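PDB 2EPG: tRNA-splicing ligase RtcB from Thermus thermophilus, which probably joins RNA ends carrying a 2',3'-cyclic phosphate or 3'-phosphate to 5'-hydroxyl RNA ends, using GTP and manganese. Local coordinates for residues A[22-27]-A[32-37]; A[154-159]-A[198-203]; A[332-337]-A[372-377]. All blocks are in the same frame, centred on the assembly; numbering follows the deposited sequence.

In the fold
The three contacts do not touch and follow one another along the chain. Interaction 1, the hairpin near the N-terminus, and interaction 2, a pair of helices, sit on opposite sides of the chain's centre, with their own centres 41 Å apart and their nearest atoms about 30 Å apart. Interaction 3 is the most central and also the most buried. Its nearest atoms are about 15 Å from those of interaction 1 and about 13 Å from those of interaction 2. Only interaction 3 approaches the predicted nucleotide site: the side chain of Y335 is about 9 Å from that of H339, a predicted GMP ligand, whereas interactions 1 and 2 lie away from the predicted metal and nucleotide sites.

Interaction 1 (A[22-27]-A[32-37]); sequences YRIPRQ and VDAVFF
Y22 and I24 form hydrogen-bonded antiparallel pairs with F36 and A34, flanking the non-hydrogen-bonded pair R23–V35, and the axes of strands 22-24 and 34-37 run at 153° with a closest approach of 4.6 Å. Four backbone bonds tie this beta hairpin, the straightest from I24 N to A34 O at 2.8 Å. On the face bearing Y22, I24, A34 and F36 the contact is apolar. Y22 CB lies over the F36 ring, 3.6 Å from its centroid in a CH-pi contact, while I24 CG1 meets that ring at its edge, 3.9 Å from CE1. The chi1 of 65° sets F36 CG between its own backbone N and carbonyl carbon, turning the ring back under Y22. Helix 52-60 covers this face, and Y22 OH is hydrogen-bonded to K40 NZ.

On the face of R23 and V35, R23 makes a side-on salt bridge to D33, just beyond the strand end. NE and NH1 both reach D33 OD2 at 3.1 Å, in the guanidinium plane but from above the carboxylate plane; the two planes stand 75° apart. P25 CB rests over one guanidinium face. The second oxygen, D33 OD1, takes the R26 N-H at 2.8 Å on its anti side. One carboxylate thus divides its work: OD2 pairs with the arginine, OD1 fixes the backbone where the chain leaves the strand, and the positive guanidinium probably favours the ionised form of D33.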
loop_
_atom_site.group_PDB
_atom_site.type_symbol
_atom_site.label_atom_id
_atom_site.label_comp_id
_atom_site.label_asym_id
_atom_site.label_seq_id
_atom_site.Cartn_x
_atom_site.Cartn_y
_atom_site.Cartn_z
ATOM N N TYR A 22 -3.166 22.137 4.865
ATOM C CA TYR A 22 -4.354 22.963 4.600
ATOM C C TYR A 22 -5.659 22.363 5.117
ATOM O O TYR A 22 -5.868 21.147 5.089
ATOM C CB TYR A 22 -4.482 23.229 3.103
ATOM C CG TYR A 22 -3.234 23.859 2.523
ATOM C CD1 TYR A 22 -2.936 25.207 2.752
ATOM C CD2 TYR A 22 -2.320 23.094 1.793
ATOM C CE1 TYR A 22 -1.754 25.779 2.269
ATOM C CE2 TYR A 22 -1.132 23.649 1.305
ATOM C CZ TYR A 22 -0.856 24.993 1.547
ATOM O OH TYR A 22 0.313 25.539 1.071
ATOM N N ARG A 23 -6.545 23.243 5.563
ATOM C CA ARG A 23 -7.817 22.855 6.123
ATOM C C ARG A 23 -8.987 23.391 5.294
ATOM O O ARG A 23 -8.973 24.540 4.848
ATOM C CB ARG A 23 -7.878 23.386 7.553
ATOM C CG ARG A 23 -9.150 23.159 8.293
ATOM C CD ARG A 23 -9.361 24.313 9.249
ATOM N NE ARG A 23 -10.632 24.160 9.926
ATOM C CZ ARG A 23 -11.466 25.148 10.211
ATOM N NH1 ARG A 23 -12.597 24.862 10.826
ATOM N NH2 ARG A 23 -11.176 26.405 9.889
ATOM N N ILE A 24 -9.969 22.527 5.051
ATOM C CA ILE A 24 -11.186 22.890 4.328
ATOM C C ILE A 24 -12.222 22.920 5.434
ATOM O O ILE A 24 -12.708 21.876 5.872
ATOM C CB ILE A 24 -11.586 21.818 3.297
ATOM C CG1 ILE A 24 -10.536 21.749 2.190
ATOM C CG2 ILE A 24 -12.973 22.130 2.729
ATOM C CD1 ILE A 24 -10.639 20.520 1.316
ATOM N N PRO A 25 -12.562 24.112 5.925
ATOM C CA PRO A 25 -13.556 24.120 6.997
ATOM C C PRO A 25 -14.913 23.529 6.604
ATOM O O PRO A 25 -15.360 23.637 5.462
ATOM C CB PRO A 25 -13.606 25.594 7.421
ATOM C CG PRO A 25 -13.121 26.334 6.212
ATOM C CD PRO A 25 -12.041 25.462 5.649
ATOM N N ARG A 26 -15.554 22.886 7.569
ATOM C CA ARG A 26 -16.844 22.245 7.354
ATOM C C ARG A 26 -17.870 23.201 6.748
ATOM O O ARG A 26 -18.098 24.280 7.278
ATOM C CB ARG A 26 -17.380 21.726 8.682
ATOM C CG ARG A 26 -18.313 20.561 8.549
ATOM C CD ARG A 26 -19.416 20.596 9.598
ATOM N NE ARG A 26 -20.556 21.377 9.120
ATOM C CZ ARG A 26 -20.668 22.697 9.229
ATOM N NH1 ARG A 26 -21.743 23.311 8.750
ATOM N NH2 ARG A 26 -19.720 23.403 9.841
ATOM N N GLN A 27 -18.487 22.793 5.644
ATOM C CA GLN A 27 -19.502 23.599 4.980
ATOM C C GLN A 27 -20.489 22.720 4.223
ATOM O O GLN A 27 -20.129 21.651 3.723
ATOM C CB GLN A 27 -18.855 24.595 4.014
ATOM C CG GLN A 27 -17.972 23.973 2.939
ATOM C CD GLN A 27 -17.134 25.022 2.219
ATOM O OE1 GLN A 27 -17.660 25.841 1.463
ATOM N NE2 GLN A 27 -15.817 25.013 2.471
ATOM N N VAL A 32 -17.684 17.067 9.034
ATOM C CA VAL A 32 -16.444 17.443 9.694
ATOM C C VAL A 32 -15.590 18.224 8.711
ATOM O O VAL A 32 -15.919 18.318 7.528
ATOM C CB VAL A 32 -15.620 16.189 10.126
ATOM C CG1 VAL A 32 -16.396 15.345 11.132
ATOM C CG2 VAL A 32 -15.307 15.334 8.890
ATOM N N ASP A 33 -14.504 18.789 9.223
ATOM C CA ASP A 33 -13.543 19.504 8.407
ATOM C C ASP A 33 -12.773 18.448 7.600
ATOM O O ASP A 33 -12.774 17.260 7.937
ATOM C CB ASP A 33 -12.486 20.211 9.276
ATOM C CG ASP A 33 -13.028 21.396 10.059
ATOM O OD1 ASP A 33 -14.112 21.911 9.721
ATOM O OD2 ASP A 33 -12.335 21.825 11.017
ATOM N N ALA A 34 -12.102 18.893 6.549
ATOM C CA ALA A 34 -11.240 18.029 5.774
ATOM C C ALA A 34 -9.864 18.701 5.900
ATOM O O ALA A 34 -9.778 19.921 6.077
ATOM C CB ALA A 34 -11.671 17.993 4.322
ATOM N N VAL A 35 -8.798 17.919 5.846
ATOM C CA VAL A 35 -7.458 18.479 5.904
ATOM C C VAL A 35 -6.619 17.792 4.844
ATOM O O VAL A 35 -6.700 16.575 4.690
ATOM C CB VAL A 35 -6.803 18.252 7.299
ATOM C CG1 VAL A 35 -5.297 18.452 7.202
ATOM C CG2 VAL A 35 -7.401 19.198 8.330
ATOM N N PHE A 36 -5.841 18.556 4.083
ATOM C CA PHE A 36 -4.976 17.955 3.070
ATOM C C PHE A 36 -3.566 18.531 3.135
ATOM O O PHE A 36 -3.365 19.676 3.544
ATOM C CB PHE A 36 -5.552 18.101 1.645
ATOM C CG PHE A 36 -5.650 19.519 1.147
ATOM C CD1 PHE A 36 -6.760 20.303 1.449
ATOM C CD2 PHE A 36 -4.646 20.058 0.349
ATOM C CE1 PHE A 36 -6.873 21.607 0.964
ATOM C CE2 PHE A 36 -4.742 21.364 -0.143
ATOM C CZ PHE A 36 -5.861 22.143 0.165
ATOM N N PHE A 37 -2.587 17.714 2.766
ATOM C CA PHE A 37 -1.199 18.136 2.798
ATOM C C PHE A 37 -0.725 18.437 1.381
ATOM O O PHE A 37 -0.979 17.664 0.455
ATOM C CB PHE A 37 -0.332 17.043 3.448
ATOM C CG PHE A 37 -0.850 16.571 4.787
ATOM C CD1 PHE A 37 -1.729 15.495 4.874
ATOM C CD2 PHE A 37 -0.496 17.233 5.955
ATOM C CE1 PHE A 37 -2.247 15.088 6.103
ATOM C CE2 PHE A 37 -1.006 16.840 7.192
ATOM C CZ PHE A 37 -1.885 15.766 7.269
#

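Interaction 2 (A[154-159]-A[198-203]); sequences RELKEI and RAFERG
F200 lays one face of its ring against the branched end of L156, with CD1 of the leucine 3.5 Å from the ring centroid and 29° off the ring normal, a CH-pi contact displaced toward the rim. The two side chains approach from opposite directions, each leaving its helix toward the other. Both methyls and CG of L156 crowd the CZ end of the ring, and some of these carbon pairs are modelled closer than carbons can sit. The overlap itself is clear, but the exact depth of the fit is doubtful.

K157 reaches the same ring from another direction, crossing F200 at about a right angle. Its CD lies 3.4 Å from F200 CE2. A bend at chi2 (82°) brings CD up to the ring, and NZ ends 4.0 Å from F200 CD2.

F200 also touches K153 and L160, so its neighbours on helix 153-162 sit at positions i, i+3, i+4 and i+7. That is the hole of knobs-into-holes packing, with F200 of helix 197-203 as the knob. The backbones remain well separated: the nearest CA atoms, those of K157 and F200, are 8.7 Å apart, a gap spanned by side chains alone. CG of F200 stands opposite its backbone N (chi1 -176°), which extends the ring across that gap. Beyond the knob, A199 packs on Q255 and V256 of helix 250-265, while I159 on the partner helix touches W166 and L167 of helix 164-169.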
loop_
_atom_site.group_PDB
_atom_site.type_symbol
_atom_site.label_atom_id
_atom_site.label_comp_id
_atom_site.label_asym_id
_atom_site.label_seq_id
_atom_site.Cartn_x
_atom_site.Cartn_y
_atom_site.Cartn_z
ATOM N N ARG A 154 -8.727 -25.837 -1.123
ATOM C CA ARG A 154 -8.786 -25.807 0.326
ATOM C C ARG A 154 -7.572 -25.039 0.850
ATOM O O ARG A 154 -7.655 -24.331 1.848
ATOM C CB ARG A 154 -8.768 -27.213 0.917
ATOM C CG ARG A 154 -9.015 -27.199 2.414
ATOM C CD ARG A 154 -8.535 -28.470 3.084
ATOM N NE ARG A 154 -7.096 -28.657 2.922
ATOM C CZ ARG A 154 -6.412 -29.667 3.454
ATOM N NH1 ARG A 154 -5.102 -29.762 3.250
ATOM N NH2 ARG A 154 -7.035 -30.579 4.193
ATOM N N GLU A 155 -6.443 -25.186 0.167
ATOM C CA GLU A 155 -5.228 -24.510 0.578
ATOM C C GLU A 155 -5.333 -23.016 0.354
ATOM O O GLU A 155 -5.020 -22.232 1.242
ATOM C CB GLU A 155 -4.022 -25.057 -0.181
ATOM C CG GLU A 155 -3.741 -26.512 0.143
ATOM C CD GLU A 155 -2.489 -27.028 -0.513
ATOM O OE1 GLU A 155 -2.274 -26.740 -1.711
ATOM O OE2 GLU A 155 -1.727 -27.736 0.176
ATOM N N LEU A 156 -5.783 -22.606 -0.820
ATOM C CA LEU A 156 -5.865 -21.183 -1.041
ATOM C C LEU A 156 -6.973 -20.582 -0.182
ATOM O O LEU A 156 -6.984 -19.384 0.080
ATOM C CB LEU A 156 -6.020 -20.884 -2.530
ATOM C CG LEU A 156 -7.349 -20.889 -3.248
ATOM C CD1 LEU A 156 -7.780 -19.441 -3.488
ATOM C CD2 LEU A 156 -7.185 -21.616 -4.586
ATOM N N LYS A 157 -7.861 -21.442 0.312
ATOM C CA LYS A 157 -8.962 -21.035 1.185
ATOM C C LYS A 157 -8.344 -20.703 2.552
ATOM O O LYS A 157 -8.706 -19.721 3.207
ATOM C CB LYS A 157 -9.948 -22.194 1.347
ATOM C CG LYS A 157 -11.379 -21.802 1.614
ATOM C CD LYS A 157 -12.122 -21.451 0.326
ATOM C CE LYS A 157 -13.632 -21.402 0.570
ATOM N NZ LYS A 157 -14.413 -21.030 -0.653
ATOM N N GLU A 158 -7.420 -21.548 2.984
ATOM C CA GLU A 158 -6.731 -21.323 4.242
ATOM C C GLU A 158 -5.854 -20.066 4.087
ATOM O O GLU A 158 -5.718 -19.275 5.021
ATOM C CB GLU A 158 -5.885 -22.547 4.595
ATOM C CG GLU A 158 -6.737 -23.770 4.848
ATOM C CD GLU A 158 -5.926 -24.990 5.215
ATOM O OE1 GLU A 158 -4.687 -24.947 5.046
ATOM O OE2 GLU A 158 -6.532 -25.991 5.663
ATOM N N ILE A 159 -5.295 -19.878 2.897
ATOM C CA ILE A 159 -4.461 -18.712 2.637
ATOM C C ILE A 159 -5.265 -17.430 2.827
ATOM O O ILE A 159 -4.784 -16.475 3.434
ATOM C CB ILE A 159 -3.843 -18.769 1.213
ATOM C CG1 ILE A 159 -2.735 -19.831 1.189
ATOM C CG2 ILE A 159 -3.227 -17.433 0.832
ATOM C CD1 ILE A 159 -2.060 -19.997 -0.145
ATOM N N ARG A 198 -16.742 -16.233 -8.113
ATOM C CA ARG A 198 -16.069 -15.557 -9.204
ATOM C C ARG A 198 -14.745 -14.928 -8.754
ATOM O O ARG A 198 -13.730 -15.046 -9.444
ATOM C CB ARG A 198 -16.995 -14.493 -9.781
ATOM C CG ARG A 198 -16.391 -13.678 -10.889
ATOM C CD ARG A 198 -17.429 -12.727 -11.441
ATOM N NE ARG A 198 -16.891 -11.883 -12.500
ATOM C CZ ARG A 198 -17.645 -11.112 -13.278
ATOM N NH1 ARG A 198 -17.087 -10.365 -14.222
ATOM N NH2 ARG A 198 -18.963 -11.105 -13.119
ATOM N N ALA A 199 -14.755 -14.256 -7.604
ATOM C CA ALA A 199 -13.535 -13.632 -7.100
ATOM C C ALA A 199 -12.522 -14.713 -6.750
ATOM O O ALA A 199 -11.348 -14.611 -7.074
ATOM C CB ALA A 199 -13.850 -12.782 -5.874
ATOM N N PHE A 200 -12.990 -15.763 -6.099
ATOM C CA PHE A 200 -12.115 -16.849 -5.702
ATOM C C PHE A 200 -11.384 -17.518 -6.868
ATOM O O PHE A 200 -10.159 -17.660 -6.836
ATOM C CB PHE A 200 -12.909 -17.893 -4.924
ATOM C CG PHE A 200 -12.074 -19.006 -4.397
ATOM C CD1 PHE A 200 -11.525 -19.952 -5.262
ATOM C CD2 PHE A 200 -11.801 -19.095 -3.034
ATOM C CE1 PHE A 200 -10.718 -20.972 -4.778
ATOM C CE2 PHE A 200 -10.993 -20.112 -2.535
ATOM C CZ PHE A 200 -10.450 -21.054 -3.411
ATOM N N GLU A 201 -12.131 -17.937 -7.887
ATOM C CA GLU A 201 -11.544 -18.592 -9.055
ATOM C C GLU A 201 -10.722 -17.629 -9.908
ATOM O O GLU A 201 -9.743 -18.024 -10.533
ATOM C CB GLU A 201 -12.644 -19.211 -9.929
ATOM C CG GLU A 201 -13.418 -20.354 -9.275
ATOM C CD GLU A 201 -14.570 -20.857 -10.144
ATOM O OE1 GLU A 201 -15.307 -21.763 -9.691
ATOM O OE2 GLU A 201 -14.740 -20.348 -11.281
ATOM N N ARG A 202 -11.126 -16.364 -9.934
ATOM C CA ARG A 202 -10.442 -15.354 -10.730
ATOM C C ARG A 202 -9.042 -15.028 -10.219
ATOM O O ARG A 202 -8.138 -14.750 -11.010
ATOM C CB ARG A 202 -11.292 -14.088 -10.777
ATOM C CG ARG A 202 -10.688 -12.948 -11.560
ATOM C CD ARG A 202 -11.625 -11.747 -11.561
ATOM N NE ARG A 202 -10.975 -10.557 -12.099
ATOM C CZ ARG A 202 -11.492 -9.335 -12.045
ATOM N NH1 ARG A 202 -10.825 -8.306 -12.558
ATOM N NH2 ARG A 202 -12.677 -9.138 -11.480
ATOM N N GLY A 203 -8.860 -15.068 -8.903
ATOM C CA GLY A 203 -7.561 -14.765 -8.327
ATOM C C GLY A 203 -6.761 -15.974 -7.880
ATOM O O GLY A 203 -5.538 -15.904 -7.786
#

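Interaction 3 (A[332-337]-A[372-377]); sequences RVLYDL and EEYRRV
Y374 spans the gap to L334, whose CA is 10.0 Å from its own, and it does so with one extended aromatic side chain. Its CB points toward strand 332-347, and chi1 of -51° places CG beside the backbone N and opposite the carbonyl carbon, aiming the ring at the strand. One edge of the ring carries the contact. CE1 lies 4.3 Å from Y335 CD1, a loose apolar touch, and 3.3 Å from L334 O; CZ follows at 3.4 Å from the same oxygen. At the tip, OH donates to L334 O over 2.7 Å, with L334 CG 4.0 Å away from that hydroxyl.

The bond is well directed. The C=O...donor angle of 123° and the position of OH in the carbonyl plane put the hydroxyl on a lone pair of L334 O, and that oxygen also lies in the plane of the phenol ring, at its edge. Two residues, L334 and Y335, are set against the one residue L113 of strand 110-119, as in a classic beta bulge; psi of -54° at L334 departs from the extended strand and probably helps turn the carbonyl toward Y374. F234 meets the Y374 ring edge-to-face, and P380 also touches the tyrosine.

With a phenylalanine in its place, the hydroxyl would be gone and L334 O would probably be left without this donor in a buried setting. The contact thus fastens the loop between strands 360-361 and 380-383 to the bulge through one short polar bond in a buried contact. It holds that loop beside the strand that, four residues past Y335, bears H339, a predicted ligand of GMP and manganese.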
loop_
_atom_site.group_PDB
_atom_site.type_symbol
_atom_site.label_atom_id
_atom_site.label_comp_id
_atom_site.label_asym_id
_atom_site.label_seq_id
_atom_site.Cartn_x
_atom_site.Cartn_y
_atom_site.Cartn_z
ATOM N N ARG A 332 16.457 -10.175 3.144
ATOM C CA ARG A 332 15.480 -10.173 4.220
ATOM C C ARG A 332 14.382 -9.182 3.920
ATOM O O ARG A 332 14.589 -8.244 3.151
ATOM C CB ARG A 332 16.136 -9.787 5.548
ATOM C CG ARG A 332 17.337 -10.635 5.937
ATOM C CD ARG A 332 17.866 -10.183 7.285
ATOM N NE ARG A 332 19.213 -10.672 7.561
ATOM C CZ ARG A 332 19.928 -10.296 8.619
ATOM N NH1 ARG A 332 21.154 -10.781 8.806
ATOM N NH2 ARG A 332 19.412 -9.429 9.492
ATOM N N VAL A 333 13.217 -9.395 4.530
ATOM C CA VAL A 333 12.108 -8.480 4.359
ATOM C C VAL A 333 12.383 -7.266 5.264
ATOM O O VAL A 333 12.457 -7.402 6.488
ATOM C CB VAL A 333 10.775 -9.133 4.786
ATOM C CG1 VAL A 333 9.645 -8.117 4.696
ATOM C CG2 VAL A 333 10.476 -10.365 3.878
ATOM N N LEU A 334 12.582 -6.098 4.660
ATOM C CA LEU A 334 12.800 -4.883 5.434
ATOM C C LEU A 334 11.408 -4.528 5.952
ATOM O O LEU A 334 11.199 -4.356 7.158
ATOM C CB LEU A 334 13.372 -3.786 4.535
ATOM C CG LEU A 334 13.823 -2.506 5.247
ATOM C CD1 LEU A 334 14.891 -1.820 4.411
ATOM C CD2 LEU A 334 12.617 -1.591 5.491
ATOM N N TYR A 335 10.450 -4.427 5.036
ATOM C CA TYR A 335 9.053 -4.193 5.424
ATOM C C TYR A 335 8.119 -4.533 4.260
ATOM O O TYR A 335 8.561 -4.710 3.125
ATOM C CB TYR A 335 8.807 -2.736 5.862
ATOM C CG TYR A 335 7.656 -2.633 6.830
ATOM C CD1 TYR A 335 7.670 -3.349 8.026
ATOM C CD2 TYR A 335 6.547 -1.841 6.559
ATOM C CE1 TYR A 335 6.600 -3.277 8.919
ATOM C CE2 TYR A 335 5.489 -1.763 7.454
ATOM C CZ TYR A 335 5.527 -2.488 8.630
ATOM O OH TYR A 335 4.478 -2.419 9.521
ATOM N N ASP A 336 6.829 -4.617 4.553
ATOM C CA ASP A 336 5.813 -4.895 3.545
ATOM C C ASP A 336 4.527 -4.229 4.046
ATOM O O ASP A 336 4.081 -4.499 5.164
ATOM C CB ASP A 336 5.654 -6.421 3.385
ATOM C CG ASP A 336 4.522 -6.814 2.424
ATOM O OD1 ASP A 336 4.750 -7.707 1.580
ATOM O OD2 ASP A 336 3.403 -6.260 2.524
ATOM N N LEU A 337 3.947 -3.341 3.239
ATOM C CA LEU A 337 2.729 -2.652 3.640
ATOM C C LEU A 337 1.786 -2.356 2.482
ATOM O O LEU A 337 2.188 -2.273 1.326
ATOM C CB LEU A 337 3.052 -1.333 4.368
ATOM C CG LEU A 337 3.376 -0.089 3.519
ATOM C CD1 LEU A 337 3.627 1.125 4.431
ATOM C CD2 LEU A 337 4.604 -0.365 2.648
ATOM N N GLU A 372 9.966 -4.283 17.022
ATOM C CA GLU A 372 10.890 -3.774 18.024
ATOM C C GLU A 372 12.167 -3.227 17.407
ATOM O O GLU A 372 12.717 -2.226 17.874
ATOM C CB GLU A 372 11.240 -4.896 19.001
ATOM C CG GLU A 372 11.900 -4.433 20.265
ATOM C CD GLU A 372 12.147 -5.579 21.229
ATOM O OE1 GLU A 372 11.242 -6.444 21.374
ATOM O OE2 GLU A 372 13.237 -5.602 21.847
ATOM N N GLU A 373 12.641 -3.895 16.362
ATOM C CA GLU A 373 13.862 -3.481 15.684
ATOM C C GLU A 373 13.772 -2.048 15.168
ATOM O O GLU A 373 14.784 -1.351 15.050
ATOM C CB GLU A 373 14.149 -4.385 14.473
ATOM C CG GLU A 373 14.568 -5.815 14.769
ATOM C CD GLU A 373 13.402 -6.758 15.015
ATOM O OE1 GLU A 373 13.609 -7.986 14.879
ATOM O OE2 GLU A 373 12.293 -6.291 15.351
ATOM N N TYR A 374 12.553 -1.628 14.853
ATOM C CA TYR A 374 12.291 -0.311 14.275
ATOM C C TYR A 374 11.545 0.641 15.192
ATOM O O TYR A 374 11.383 1.811 14.858
ATOM C CB TYR A 374 11.408 -0.474 13.032
ATOM C CG TYR A 374 11.883 -1.481 12.003
ATOM C CD1 TYR A 374 10.969 -2.079 11.130
ATOM C CD2 TYR A 374 13.239 -1.769 11.841
ATOM C CE1 TYR A 374 11.391 -2.923 10.119
ATOM C CE2 TYR A 374 13.676 -2.619 10.828
ATOM C CZ TYR A 374 12.743 -3.187 9.968
ATOM O OH TYR A 374 13.152 -3.991 8.943
ATOM N N ARG A 375 11.071 0.126 16.320
ATOM C CA ARG A 375 10.250 0.888 17.235
ATOM C C ARG A 375 10.796 2.244 17.662
ATOM O O ARG A 375 10.027 3.184 17.855
ATOM C CB ARG A 375 9.893 0.021 18.453
ATOM C CG ARG A 375 8.722 0.574 19.279
ATOM C CD ARG A 375 8.161 -0.468 20.241
ATOM N NE ARG A 375 7.700 -1.667 19.535
ATOM C CZ ARG A 375 7.622 -2.884 20.078
ATOM N NH1 ARG A 375 7.193 -3.910 19.353
ATOM N NH2 ARG A 375 7.980 -3.082 21.339
ATOM N N ARG A 376 12.113 2.360 17.791
ATOM C CA ARG A 376 12.694 3.636 18.184
ATOM C C ARG A 376 12.630 4.679 17.082
ATOM O O ARG A 376 12.549 5.866 17.366
ATOM C CB ARG A 376 14.165 3.470 18.604
ATOM C CG ARG A 376 14.364 2.682 19.882
ATOM C CD ARG A 376 15.838 2.425 20.172
ATOM N NE ARG A 376 15.985 1.499 21.294
ATOM C CZ ARG A 376 17.123 0.902 21.644
ATOM N NH1 ARG A 376 17.147 0.072 22.687
ATOM N NH2 ARG A 376 18.237 1.126 20.953
ATOM N N VAL A 377 12.664 4.254 15.825
ATOM C CA VAL A 377 12.666 5.224 14.736
ATOM C C VAL A 377 11.368 5.364 13.959
ATOM O O VAL A 377 11.209 6.313 13.201
ATOM C CB VAL A 377 13.796 4.917 13.723
ATOM C CG1 VAL A 377 15.131 4.877 14.434
ATOM C CG2 VAL A 377 13.514 3.598 13.013
#